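Side-chain contacts in diol-dehydratase (Roseburia inulinivorans, PDB 5I2A), which dehydrates 1,2-propanediol without vitamin B12, as a lyase of the glycyl radical enzyme family that probably works through a glycyl radical: residues 184-189 against 209-214; 177-182 against 216-221; 270-275 against 524-529; 55-60 against 276-281. One frame throughout, in Å; residues are numbered along the deposited sequence. Where two conformers were deposited one is given.

Contact 1 of 4, residues 184-189 against 209-214; sequences EKVRKE and SILISC
V186 forks toward the partner helix and gives one methyl to each of two neighbours. Its CG2 meets I210 CG2 at a slant, 3.6 Å away. Its CG1 runs alongside L211, the two side chains sliding past one another in opposite directions, with CG1 3.8 Å from L211 CD2. The fork follows from V186 chi1 of 169°, which sets CG1 opposite the backbone N and CG2 beside it. Helices 171-190 and 200-233 form an antiparallel hairpin, the N-to-C directions of the short segments 165° apart and their axes 10.0 Å apart at closest approach, inside the Pyruvate formate lyase-like region. I535 of helix 534-537 touches both V186 and I210. R187 is modelled in two conformers, so its part is less certain; in one of them L211 CD2 lies over the centre of the guanidinium, 4.1 Å from its plane, and L211 CD1 is 3.9 Å from R187 NE. Replacing L211 with an alanine would probably open a gap beside V186 CG1 and leave the R187 guanidinium without the methyl that covers its face in that conformer. K183 and M190, about a turn before and after V186, also touch L211.

Contact 2 of 4, residues 177-182 against 216-221; sequences IGLNGV and AVITYA
The shortest backbone hydrogen bond within the two segments, Y220 N to A216 O at 2.9 Å, belongs to the helical turn that presents V217 and I218 to L179. The next rung, A221 N to V217 O, keeps that turn regular. Across the contact everything is hydrocarbon. L179 comes in at about a right angle to V217 and sets its CD1 3.7 Å from V217 CB, with V217 CG1 at the same separation, so one methyl bears on the shoulder of the valine. Farther back on the leucine, CB faces I218 CD1 at 4.2 Å, a slacker touch. With CG opposite its carbonyl carbon (chi1 -67°), L179 carries CD1 out to V217. Helix 171-190 is kinked just here: the N atoms of L179 and N180 lack a bond to the preceding turn, G178 has a positive phi of 73°, and backbone hydrogen bonds join L179 to P255 and N180 to E256. F526 of helix 525-529 touches both L179 and V217, which places the pair in the helical interior. With no hydrogen bond between the two segments, the contact relies on the shape and burial of three aliphatic side chains.

Contact 3 of 4, residues 270-275 against 524-529; sequences WFIQQV and LPFESC
The F526 ring takes I272 CD1 at its edge, close to the ring plane, and V275 CG2 obliquely, joining helix 262-279 to the short helix 525-529 in the helical part of the Pyruvate formate lyase-like fold. The tight part is one side of the ring, the CE2-CZ bond: I272 CD1 stands 3.7 Å from F526 CZ, and V275 CG2 is 3.6 Å from F526 CE2. Setting CG opposite the backbone N (chi1 -170°) sends the F526 ring across to helix 262-279. Away from that side the fit slackens. V275 CG2 is already 4.1 Å from F526 CD2, and the backbones stay apart, with V275 CA and F526 CA 8.9 Å from each other. This looser part does not open to solvent; all three residues are buried, and L179 and L276 also touch F526. L524, at the N-cap position of the short helix, has its carbonyl gripped twice: S528 N and S528 OG approach L524 O from opposite faces of its plane, the hydroxyl at 2.7 Å.

Contact 4 of 4, residues 55-60 against 276-281; sequences RAFEHI and LQIESS
One face of the F57 ring carries the aliphatic part of E279: CG stands 4.3 Å from the ring centroid and 20° off its normal, a CH-pi contact displaced toward the rim. E279 CB comes closer still to a single ring atom, 3.5 Å from F57 CE1. The two side chains cross at about a right angle, with the carboxylate plane turned 28° from the ring. Within helix 49-63 the R55 guanidinium holds E58 at its edge, nearly in plane, R55 NH1 making a 3.1 Å salt bridge with E58 OE1 on the syn side. I278 CG2 reaches F57 CE1 obliquely and more loosely, at 4.4 Å, and its better partner is I60 CG2, 3.7 Å away, where the two isoleucines slide past each other in opposite directions. F57 CG lies opposite its backbone N (chi1 -174°), which carries the ring over to E279. Shortening F57 to an alanine is likely to strip E279 CB and CG of the ring beside them and open a gap between the two helices. Beyond the ring, E279 OE2 accepts from F526 N and OE1 from E527 N, so the buried carboxylate meets the first turn of helix 525-529, whose dipole would probably favour its charge. F57 and I60, one turn apart, thus receive the last turn of helix 262-279, a helix-to-helix contact within the predominantly helical PFL-like region.

From the N terminus, helix 49-63 comes first and waits until residues 276-281 for its partner, so contact 4 closes a long loop. Inside it, helix 171-190 opens contact 2 and then contact 1. The chain turns back into helix 200-233, which closes contact 1 first and contact 2 next, nesting the one inside the other and both inside contact 4. Helix 262-279 then opens contact 3 just before it closes contact 4; contact 3 itself closes only at 524-529, so these two cross. The late helix 525-529 touches segments of all three other contacts, tying the 171-190/200-233 hairpin to helices 49-63 and 262-279.

Contact 1 of 4, residues 184-189 against 209-214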
loop_
_atom_site.group_PDB
_atom_site.type_symbol
_atom_site.label_atom_id
_atom_site.label_comp_id
_atom_site.label_asym_id
_atom_site.label_seq_id
_atom_site.Cartn_x
_atom_site.Cartn_y
_atom_site.Cartn_z
ATOM N N GLU A 184 -20.740 4.927 -16.958
ATOM C CA GLU A 184 -21.686 5.888 -16.415
ATOM C C GLU A 184 -21.907 5.657 -14.923
ATOM O O GLU A 184 -22.057 6.598 -14.161
ATOM C CB GLU A 184 -23.021 5.836 -17.163
ATOM C CG GLU A 184 -23.843 7.119 -17.011
ATOM C CD GLU A 184 -22.975 8.380 -16.872
ATOM O OE1 GLU A 184 -22.246 8.719 -17.838
ATOM O OE2 GLU A 184 -23.014 9.024 -15.791
ATOM N N LYS A 185 -21.942 4.400 -14.515
ATOM C CA LYS A 185 -22.026 4.054 -13.100
ATOM C C LYS A 185 -20.807 4.608 -12.345
ATOM O O LYS A 185 -20.927 5.144 -11.253
ATOM C CB LYS A 185 -22.117 2.540 -12.960
ATOM C CG LYS A 185 -22.271 1.959 -11.561
ATOM C CD LYS A 185 -22.601 0.461 -11.721
ATOM C CE LYS A 185 -22.418 -0.349 -10.447
ATOM N NZ LYS A 185 -22.659 -1.793 -10.727
ATOM N N VAL A 186 -19.640 4.486 -12.957
ATOM C CA VAL A 186 -18.415 4.990 -12.361
ATOM C C VAL A 186 -18.475 6.508 -12.224
ATOM O O VAL A 186 -18.194 7.053 -11.155
ATOM C CB VAL A 186 -17.192 4.574 -13.193
ATOM C CG1 VAL A 186 -15.921 5.318 -12.732
ATOM C CG2 VAL A 186 -17.003 3.068 -13.101
ATOM N N ARG A 187 -18.868 7.184 -13.300
ATOM C CA ARG A 187 -18.953 8.635 -13.288
ATOM C C ARG A 187 -19.974 9.120 -12.270
ATOM O O ARG A 187 -19.760 10.125 -11.608
ATOM C CB ARG A 187 -19.275 9.163 -14.688
ATOM C CG ARG A 187 -18.138 8.896 -15.655
ATOM C CD ARG A 187 -18.137 9.801 -16.865
ATOM N NE ARG A 187 -16.904 9.642 -17.632
ATOM C CZ ARG A 187 -16.782 8.842 -18.687
ATOM N NH1 ARG A 187 -17.828 8.135 -19.099
ATOM N NH2 ARG A 187 -15.628 8.757 -19.334
ATOM N N LYS A 188 -21.067 8.387 -12.111
ATOM C CA LYS A 188 -22.042 8.745 -11.101
ATOM C C LYS A 188 -21.457 8.595 -9.686
ATOM O O LYS A 188 -21.736 9.415 -8.811
ATOM C CB LYS A 188 -23.310 7.920 -11.228
ATOM C CG LYS A 188 -24.476 8.535 -10.466
ATOM C CD LYS A 188 -25.416 9.277 -11.420
ATOM C CE LYS A 188 -26.200 10.391 -10.726
ATOM N NZ LYS A 188 -25.522 11.718 -10.797
ATOM N N GLU A 189 -20.639 7.571 -9.457
ATOM C CA GLU A 189 -20.019 7.417 -8.136
ATOM C C GLU A 189 -18.980 8.521 -7.893
ATOM O O GLU A 189 -18.826 9.004 -6.773
ATOM C CB GLU A 189 -19.373 6.041 -7.989
ATOM C CG GLU A 189 -18.721 5.823 -6.641
ATOM C CD GLU A 189 -19.729 5.855 -5.501
ATOM O OE1 GLU A 189 -20.888 5.451 -5.721
ATOM O OE2 GLU A 189 -19.363 6.290 -4.397
ATOM N N SER A 209 -9.125 4.610 -13.191
ATOM C CA SER A 209 -8.535 3.388 -13.729
ATOM C C SER A 209 -9.581 2.481 -14.377
ATOM O O SER A 209 -9.311 1.841 -15.387
ATOM C CB SER A 209 -7.811 2.613 -12.629
ATOM O OG SER A 209 -6.696 3.349 -12.171
ATOM N N ILE A 210 -10.765 2.420 -13.786
ATOM C CA ILE A 210 -11.841 1.646 -14.389
ATOM C C ILE A 210 -12.234 2.231 -15.750
ATOM O O ILE A 210 -12.392 1.492 -16.721
ATOM C CB ILE A 210 -13.070 1.579 -13.483
ATOM C CG1 ILE A 210 -12.751 0.778 -12.215
ATOM C CG2 ILE A 210 -14.259 0.966 -14.242
ATOM C CD1 ILE A 210 -13.915 0.728 -11.175
ATOM N N LEU A 211 -12.375 3.554 -15.822
ATOM C CA LEU A 211 -12.756 4.207 -17.076
ATOM C C LEU A 211 -11.767 3.847 -18.188
ATOM O O LEU A 211 -12.151 3.443 -19.283
ATOM C CB LEU A 211 -12.833 5.735 -16.898
ATOM C CG LEU A 211 -13.946 6.263 -15.986
ATOM C CD1 LEU A 211 -13.954 7.787 -15.961
ATOM C CD2 LEU A 211 -15.307 5.716 -16.410
ATOM N N ILE A 212 -10.488 3.971 -17.878
ATOM C CA ILE A 212 -9.439 3.637 -18.816
ATOM C C ILE A 212 -9.531 2.164 -19.244
ATOM O O ILE A 212 -9.424 1.851 -20.431
ATOM C CB ILE A 212 -8.062 3.952 -18.217
ATOM C CG1 ILE A 212 -7.917 5.472 -18.073
ATOM C CG2 ILE A 212 -6.945 3.389 -19.094
ATOM C CD1 ILE A 212 -6.779 5.916 -17.189
ATOM N N SER A 213 -9.773 1.275 -18.287
ATOM C CA SER A 213 -9.856 -0.151 -18.592
ATOM C C SER A 213 -11.087 -0.469 -19.454
ATOM O O SER A 213 -11.021 -1.300 -20.349
ATOM C CB SER A 213 -9.884 -0.984 -17.299
ATOM O OG SER A 213 -8.740 -0.723 -16.501
ATOM N N CYS A 214 -12.210 0.180 -19.176
ATOM C CA CYS A 214 -13.392 -0.044 -19.990
ATOM C C CYS A 214 -13.163 0.439 -21.428
ATOM O O CYS A 214 -13.489 -0.269 -22.386
ATOM C CB CYS A 214 -14.604 0.645 -19.381
ATOM S SG CYS A 214 -15.242 -0.187 -17.925
#

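Contact 2 of 4, residues 177-182 against 216-221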
loop_
_atom_site.group_PDB
_atom_site.type_symbol
_atom_site.label_atom_id
_atom_site.label_comp_id
_atom_site.label_asym_id
_atom_site.label_seq_id
_atom_site.Cartn_x
_atom_site.Cartn_y
_atom_site.Cartn_z
ATOM N N ILE A 177 -26.231 -3.186 -19.864
ATOM C CA ILE A 177 -25.971 -1.755 -19.949
ATOM C C ILE A 177 -24.703 -1.432 -20.729
ATOM O O ILE A 177 -24.429 -0.279 -21.017
ATOM C CB ILE A 177 -25.920 -1.086 -18.535
ATOM C CG1 ILE A 177 -24.675 -1.487 -17.722
ATOM C CG2 ILE A 177 -27.205 -1.372 -17.765
ATOM C CD1 ILE A 177 -24.609 -0.811 -16.315
ATOM N N GLY A 178 -23.949 -2.452 -21.111
ATOM C CA GLY A 178 -22.712 -2.227 -21.837
ATOM C C GLY A 178 -21.608 -1.670 -20.954
ATOM O O GLY A 178 -21.858 -1.278 -19.815
ATOM N N LEU A 179 -20.381 -1.641 -21.472
ATOM C CA LEU A 179 -19.299 -0.980 -20.763
ATOM C C LEU A 179 -19.574 0.525 -20.722
ATOM O O LEU A 179 -19.090 1.228 -19.847
ATOM C CB LEU A 179 -17.943 -1.276 -21.409
ATOM C CG LEU A 179 -17.493 -2.739 -21.287
ATOM C CD1 LEU A 179 -16.094 -2.935 -21.839
ATOM C CD2 LEU A 179 -17.573 -3.230 -19.837
ATOM N N ASN A 180 -20.371 1.016 -21.667
ATOM C CA ASN A 180 -20.809 2.400 -21.609
ATOM C C ASN A 180 -21.597 2.647 -20.336
ATOM O O ASN A 180 -21.393 3.640 -19.652
ATOM C CB ASN A 180 -21.653 2.758 -22.825
ATOM C CG ASN A 180 -21.966 4.218 -22.882
ATOM O OD1 ASN A 180 -21.078 5.042 -23.102
ATOM N ND2 ASN A 180 -23.229 4.558 -22.675
ATOM N N GLY A 181 -22.487 1.712 -20.017
ATOM C CA GLY A 181 -23.242 1.768 -18.788
ATOM C C GLY A 181 -22.380 1.646 -17.538
ATOM O O GLY A 181 -22.657 2.295 -16.532
ATOM N N VAL A 182 -21.353 0.801 -17.586
ATOM C CA VAL A 182 -20.470 0.657 -16.436
ATOM C C VAL A 182 -19.727 1.974 -16.193
ATOM O O VAL A 182 -19.637 2.428 -15.063
ATOM C CB VAL A 182 -19.470 -0.514 -16.617
ATOM C CG1 VAL A 182 -18.421 -0.515 -15.505
ATOM C CG2 VAL A 182 -20.228 -1.836 -16.636
ATOM N N ALA A 216 -10.336 0.669 -22.952
ATOM C CA ALA A 216 -9.391 -0.259 -23.561
ATOM C C ALA A 216 -10.088 -1.484 -24.187
ATOM O O ALA A 216 -9.722 -1.941 -25.261
ATOM C CB ALA A 216 -8.371 -0.713 -22.532
ATOM N N VAL A 217 -11.085 -2.019 -23.501
ATOM C CA VAL A 217 -11.797 -3.178 -24.017
ATOM C C VAL A 217 -12.655 -2.768 -25.225
ATOM O O VAL A 217 -12.780 -3.514 -26.185
ATOM C CB VAL A 217 -12.677 -3.820 -22.936
ATOM C CG1 VAL A 217 -13.472 -4.994 -23.510
ATOM C CG2 VAL A 217 -11.817 -4.267 -21.740
ATOM N N ILE A 218 -13.242 -1.577 -25.168
ATOM C CA ILE A 218 -14.035 -1.070 -26.272
ATOM C C ILE A 218 -13.142 -0.920 -27.487
ATOM O O ILE A 218 -13.480 -1.368 -28.586
ATOM C CB ILE A 218 -14.694 0.268 -25.933
ATOM C CG1 ILE A 218 -15.742 0.055 -24.842
ATOM C CG2 ILE A 218 -15.302 0.897 -27.196
ATOM C CD1 ILE A 218 -16.302 1.325 -24.230
ATOM N N THR A 219 -11.981 -0.318 -27.260
ATOM C CA THR A 219 -10.954 -0.212 -28.279
ATOM C C THR A 219 -10.619 -1.573 -28.872
ATOM O O THR A 219 -10.477 -1.715 -30.091
ATOM C CB THR A 219 -9.673 0.408 -27.711
ATOM O OG1 THR A 219 -9.920 1.777 -27.375
ATOM C CG2 THR A 219 -8.537 0.324 -28.728
ATOM N N TYR A 220 -10.485 -2.570 -28.002
ATOM C CA TYR A 220 -10.096 -3.905 -28.435
ATOM C C TYR A 220 -11.129 -4.474 -29.413
ATOM O O TYR A 220 -10.782 -4.963 -30.479
ATOM C CB TYR A 220 -9.934 -4.840 -27.230
ATOM C CG TYR A 220 -9.307 -6.173 -27.567
ATOM C CD1 TYR A 220 -8.014 -6.244 -28.044
ATOM C CD2 TYR A 220 -10.008 -7.358 -27.387
ATOM C CE1 TYR A 220 -7.426 -7.459 -28.345
ATOM C CE2 TYR A 220 -9.431 -8.575 -27.677
ATOM C CZ TYR A 220 -8.145 -8.620 -28.163
ATOM O OH TYR A 220 -7.576 -9.826 -28.470
ATOM N N ALA A 221 -12.397 -4.378 -29.041
ATOM C CA ALA A 221 -13.489 -4.866 -29.870
ATOM C C ALA A 221 -13.492 -4.193 -31.246
ATOM O O ALA A 221 -13.702 -4.835 -32.271
ATOM C CB ALA A 221 -14.805 -4.633 -29.171
#

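Contact 3 of 4, residues 270-275 against 524-529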
loop_
_atom_site.group_PDB
_atom_site.type_symbol
_atom_site.label_atom_id
_atom_site.label_comp_id
_atom_site.label_asym_id
_atom_site.label_seq_id
_atom_site.Cartn_x
_atom_site.Cartn_y
_atom_site.Cartn_z
ATOM N N TRP A 270 -18.118 -13.191 -24.949
ATOM C CA TRP A 270 -16.803 -13.753 -25.229
ATOM C C TRP A 270 -15.690 -12.722 -24.997
ATOM O O TRP A 270 -14.663 -13.057 -24.447
ATOM C CB TRP A 270 -16.675 -14.314 -26.654
ATOM C CG TRP A 270 -15.261 -14.784 -26.885
ATOM C CD1 TRP A 270 -14.335 -14.232 -27.710
ATOM C CD2 TRP A 270 -14.596 -15.853 -26.191
ATOM N NE1 TRP A 270 -13.142 -14.915 -27.606
ATOM C CE2 TRP A 270 -13.278 -15.908 -26.672
ATOM C CE3 TRP A 270 -14.999 -16.775 -25.214
ATOM C CZ2 TRP A 270 -12.352 -16.840 -26.207
ATOM C CZ3 TRP A 270 -14.085 -17.709 -24.761
ATOM C CH2 TRP A 270 -12.777 -17.737 -25.259
ATOM N N PHE A 271 -15.889 -11.482 -25.425
ATOM C CA PHE A 271 -14.879 -10.443 -25.193
ATOM C C PHE A 271 -14.579 -10.289 -23.691
ATOM O O PHE A 271 -13.430 -10.156 -23.299
ATOM C CB PHE A 271 -15.329 -9.106 -25.800
ATOM C CG PHE A 271 -14.973 -8.949 -27.270
ATOM C CD1 PHE A 271 -13.755 -9.396 -27.760
ATOM C CD2 PHE A 271 -15.865 -8.362 -28.155
ATOM C CE1 PHE A 271 -13.425 -9.248 -29.105
ATOM C CE2 PHE A 271 -15.544 -8.209 -29.503
ATOM C CZ PHE A 271 -14.333 -8.649 -29.981
ATOM N N ILE A 272 -15.608 -10.343 -22.856
ATOM C CA ILE A 272 -15.392 -10.231 -21.421
ATOM C C ILE A 272 -14.615 -11.453 -20.915
ATOM O O ILE A 272 -13.620 -11.300 -20.209
ATOM C CB ILE A 272 -16.711 -10.078 -20.644
ATOM C CG1 ILE A 272 -17.431 -8.796 -21.068
ATOM C CG2 ILE A 272 -16.436 -10.057 -19.157
ATOM C CD1 ILE A 272 -16.561 -7.515 -20.942
ATOM N N GLN A 273 -15.053 -12.648 -21.313
ATOM C CA GLN A 273 -14.370 -13.894 -20.951
ATOM C C GLN A 273 -12.896 -13.856 -21.336
ATOM O O GLN A 273 -12.036 -14.308 -20.583
ATOM C CB GLN A 273 -15.030 -15.101 -21.625
ATOM C CG GLN A 273 -14.464 -16.455 -21.191
ATOM C CD GLN A 273 -14.845 -16.828 -19.754
ATOM O OE1 GLN A 273 -15.725 -16.211 -19.148
ATOM N NE2 GLN A 273 -14.181 -17.849 -19.212
ATOM N N GLN A 274 -12.620 -13.328 -22.520
ATOM C CA GLN A 274 -11.266 -13.282 -23.032
ATOM C C GLN A 274 -10.394 -12.233 -22.331
ATOM O O GLN A 274 -9.308 -12.556 -21.851
ATOM C CB GLN A 274 -11.270 -13.012 -24.542
ATOM C CG GLN A 274 -9.872 -13.071 -25.153
ATOM C CD GLN A 274 -9.781 -12.368 -26.508
ATOM O OE1 GLN A 274 -10.758 -11.799 -26.990
ATOM N NE2 GLN A 274 -8.607 -12.412 -27.117
ATOM N N VAL A 275 -10.859 -10.985 -22.263
ATOM C CA VAL A 275 -9.961 -9.926 -21.802
ATOM C C VAL A 275 -9.663 -10.033 -20.303
ATOM O O VAL A 275 -8.605 -9.605 -19.867
ATOM C CB VAL A 275 -10.498 -8.504 -22.106
ATOM C CG1 VAL A 275 -10.636 -8.299 -23.613
ATOM C CG2 VAL A 275 -11.808 -8.221 -21.351
ATOM N N LEU A 524 -6.790 -5.093 -9.917
ATOM C CA LEU A 524 -7.292 -5.249 -11.274
ATOM C C LEU A 524 -8.534 -4.417 -11.473
ATOM O O LEU A 524 -9.613 -4.797 -11.048
ATOM C CB LEU A 524 -7.588 -6.716 -11.565
ATOM C CG LEU A 524 -6.452 -7.698 -11.308
ATOM C CD1 LEU A 524 -6.920 -9.126 -11.581
ATOM C CD2 LEU A 524 -5.237 -7.343 -12.174
ATOM N N PRO A 525 -8.385 -3.257 -12.110
ATOM C CA PRO A 525 -9.563 -2.403 -12.258
ATOM C C PRO A 525 -10.639 -2.996 -13.158
ATOM O O PRO A 525 -11.801 -2.749 -12.870
ATOM C CB PRO A 525 -8.998 -1.107 -12.855
ATOM C CG PRO A 525 -7.600 -1.418 -13.246
ATOM C CD PRO A 525 -7.134 -2.568 -12.441
ATOM N N PHE A 526 -10.299 -3.766 -14.191
ATOM C CA PHE A 526 -11.382 -4.238 -15.058
ATOM C C PHE A 526 -12.190 -5.368 -14.412
ATOM O O PHE A 526 -13.424 -5.301 -14.361
ATOM C CB PHE A 526 -10.896 -4.687 -16.450
ATOM C CG PHE A 526 -12.044 -4.933 -17.391
ATOM C CD1 PHE A 526 -12.872 -3.873 -17.765
ATOM C CD2 PHE A 526 -12.355 -6.216 -17.831
ATOM C CE1 PHE A 526 -13.975 -4.077 -18.591
ATOM C CE2 PHE A 526 -13.452 -6.433 -18.670
ATOM C CZ PHE A 526 -14.267 -5.360 -19.045
ATOM N N GLU A 527 -11.518 -6.399 -13.916
ATOM C CA GLU A 527 -12.226 -7.435 -13.161
ATOM C C GLU A 527 -13.015 -6.827 -11.982
ATOM O O GLU A 527 -14.161 -7.202 -11.736
ATOM C CB GLU A 527 -11.257 -8.497 -12.661
ATOM C CG GLU A 527 -11.931 -9.724 -12.044
ATOM C CD GLU A 527 -12.131 -9.615 -10.545
ATOM O OE1 GLU A 527 -11.522 -8.721 -9.920
ATOM O OE2 GLU A 527 -12.898 -10.432 -9.989
ATOM N N SER A 528 -12.424 -5.860 -11.287
ATOM C CA SER A 528 -13.083 -5.274 -10.114
ATOM C C SER A 528 -14.384 -4.537 -10.451
ATOM O O SER A 528 -15.345 -4.595 -9.683
ATOM C CB SER A 528 -12.139 -4.312 -9.370
ATOM O OG SER A 528 -11.040 -5.002 -8.810
ATOM N N CYS A 529 -14.423 -3.856 -11.593
ATOM C CA CYS A 529 -15.574 -3.014 -11.884
ATOM C C CYS A 529 -16.807 -3.868 -12.150
ATOM O O CYS A 529 -17.925 -3.384 -12.053
ATOM C CB CYS A 529 -15.309 -2.073 -13.071
ATOM S SG CYS A 529 -15.331 -2.783 -14.748
#

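Contact 4 of 4, residues 55-60 against 276-281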
loop_
_atom_site.group_PDB
_atom_site.type_symbol
_atom_site.label_atom_id
_atom_site.label_comp_id
_atom_site.label_asym_id
_atom_site.label_seq_id
_atom_site.Cartn_x
_atom_site.Cartn_y
_atom_site.Cartn_z
ATOM N N ARG A 55 -3.273 1.480 -17.280
ATOM C CA ARG A 55 -2.520 1.921 -18.443
ATOM C C ARG A 55 -1.855 0.741 -19.153
ATOM O O ARG A 55 -1.776 0.725 -20.364
ATOM C CB ARG A 55 -1.462 2.962 -18.051
ATOM C CG ARG A 55 -2.051 4.311 -17.632
ATOM C CD ARG A 55 -2.679 5.037 -18.804
ATOM N NE ARG A 55 -3.141 6.374 -18.429
ATOM C CZ ARG A 55 -4.045 7.065 -19.113
ATOM N NH1 ARG A 55 -4.589 6.541 -20.206
ATOM N NH2 ARG A 55 -4.411 8.275 -18.703
ATOM N N ALA A 56 -1.375 -0.239 -18.399
ATOM C CA ALA A 56 -0.761 -1.396 -19.030
ATOM C C ALA A 56 -1.832 -2.236 -19.762
ATOM O O ALA A 56 -1.615 -2.677 -20.876
ATOM C CB ALA A 56 -0.007 -2.224 -18.009
ATOM N N PHE A 57 -2.992 -2.417 -19.135
ATOM C CA PHE A 57 -4.113 -3.138 -19.745
ATOM C C PHE A 57 -4.507 -2.409 -21.026
ATOM O O PHE A 57 -4.699 -3.021 -22.066
ATOM C CB PHE A 57 -5.284 -3.226 -18.763
ATOM C CG PHE A 57 -6.454 -4.079 -19.220
ATOM C CD1 PHE A 57 -6.278 -5.393 -19.623
ATOM C CD2 PHE A 57 -7.749 -3.572 -19.163
ATOM C CE1 PHE A 57 -7.366 -6.178 -19.991
ATOM C CE2 PHE A 57 -8.843 -4.352 -19.517
ATOM C CZ PHE A 57 -8.648 -5.658 -19.929
ATOM N N GLU A 58 -4.590 -1.088 -20.943
ATOM C CA GLU A 58 -4.870 -0.278 -22.116
ATOM C C GLU A 58 -3.818 -0.487 -23.213
ATOM O O GLU A 58 -4.163 -0.703 -24.368
ATOM C CB GLU A 58 -4.953 1.191 -21.728
ATOM C CG GLU A 58 -4.968 2.181 -22.891
ATOM C CD GLU A 58 -4.918 3.616 -22.383
ATOM O OE1 GLU A 58 -3.878 4.003 -21.834
ATOM O OE2 GLU A 58 -5.921 4.338 -22.493
ATOM N N HIS A 59 -2.545 -0.452 -22.839
ATOM C CA HIS A 59 -1.474 -0.567 -23.815
ATOM C C HIS A 59 -1.448 -1.958 -24.442
ATOM O O HIS A 59 -1.173 -2.100 -25.629
ATOM C CB HIS A 59 -0.130 -0.265 -23.175
ATOM C CG HIS A 59 0.975 -0.050 -24.162
ATOM N ND1 HIS A 59 0.961 0.975 -25.081
ATOM C CD2 HIS A 59 2.142 -0.709 -24.347
ATOM C CE1 HIS A 59 2.067 0.929 -25.802
ATOM N NE2 HIS A 59 2.801 -0.080 -25.372
ATOM N N ILE A 60 -1.721 -2.978 -23.635
ATOM C CA ILE A 60 -1.775 -4.340 -24.132
ATOM C C ILE A 60 -2.932 -4.489 -25.135
ATOM O O ILE A 60 -2.736 -5.004 -26.218
ATOM C CB ILE A 60 -1.925 -5.368 -22.983
ATOM C CG1 ILE A 60 -0.664 -5.413 -22.129
ATOM C CG2 ILE A 60 -2.209 -6.752 -23.534
ATOM C CD1 ILE A 60 -0.891 -5.916 -20.731
ATOM N N LEU A 276 -10.580 -10.617 -19.530
ATOM C CA LEU A 276 -10.318 -10.887 -18.121
ATOM C C LEU A 276 -9.035 -11.699 -17.985
ATOM O O LEU A 276 -8.281 -11.510 -17.041
ATOM C CB LEU A 276 -11.489 -11.624 -17.463
ATOM C CG LEU A 276 -12.724 -10.773 -17.143
ATOM C CD1 LEU A 276 -13.871 -11.665 -16.727
ATOM C CD2 LEU A 276 -12.424 -9.733 -16.050
ATOM N N GLN A 277 -8.786 -12.578 -18.953
ATOM C CA GLN A 277 -7.640 -13.486 -18.895
ATOM C C GLN A 277 -6.413 -12.936 -19.631
ATOM O O GLN A 277 -5.347 -13.550 -19.640
ATOM C CB GLN A 277 -8.056 -14.864 -19.427
ATOM C CG GLN A 277 -9.149 -15.455 -18.512
ATOM C CD GLN A 277 -9.635 -16.805 -18.927
ATOM O OE1 GLN A 277 -9.033 -17.817 -18.594
ATOM N NE2 GLN A 277 -10.759 -16.835 -19.639
ATOM N N ILE A 278 -6.581 -11.762 -20.220
ATOM C CA ILE A 278 -5.462 -10.942 -20.650
ATOM C C ILE A 278 -5.034 -10.030 -19.485
ATOM O O ILE A 278 -3.853 -9.879 -19.218
ATOM C CB ILE A 278 -5.834 -10.098 -21.892
ATOM C CG1 ILE A 278 -6.029 -11.003 -23.116
ATOM C CG2 ILE A 278 -4.780 -9.032 -22.181
ATOM C CD1 ILE A 278 -6.505 -10.238 -24.354
ATOM N N GLU A 279 -6.009 -9.448 -18.792
ATOM C CA GLU A 279 -5.731 -8.568 -17.659
ATOM C C GLU A 279 -4.934 -9.300 -16.593
ATOM O O GLU A 279 -3.987 -8.758 -16.047
ATOM C CB GLU A 279 -7.023 -8.008 -17.032
ATOM C CG GLU A 279 -6.712 -6.962 -15.948
ATOM C CD GLU A 279 -7.937 -6.436 -15.203
ATOM O OE1 GLU A 279 -8.914 -7.197 -15.020
ATOM O OE2 GLU A 279 -7.904 -5.242 -14.819
ATOM N N SER A 280 -5.322 -10.544 -16.320
ATOM C CA SER A 280 -4.628 -11.386 -15.357
ATOM C C SER A 280 -4.613 -12.842 -15.813
ATOM O O SER A 280 -5.518 -13.277 -16.514
ATOM C CB SER A 280 -5.292 -11.282 -13.979
ATOM O OG SER A 280 -4.743 -12.230 -13.095
ATOM N N SER A 281 -3.605 -13.593 -15.392
ATOM C CA SER A 281 -3.510 -15.023 -15.712
ATOM C C SER A 281 -4.265 -15.930 -14.738
ATOM O O SER A 281 -4.163 -17.150 -14.834
ATOM C CB SER A 281 -2.041 -15.461 -15.757
ATOM O OG SER A 281 -1.358 -15.029 -14.598
#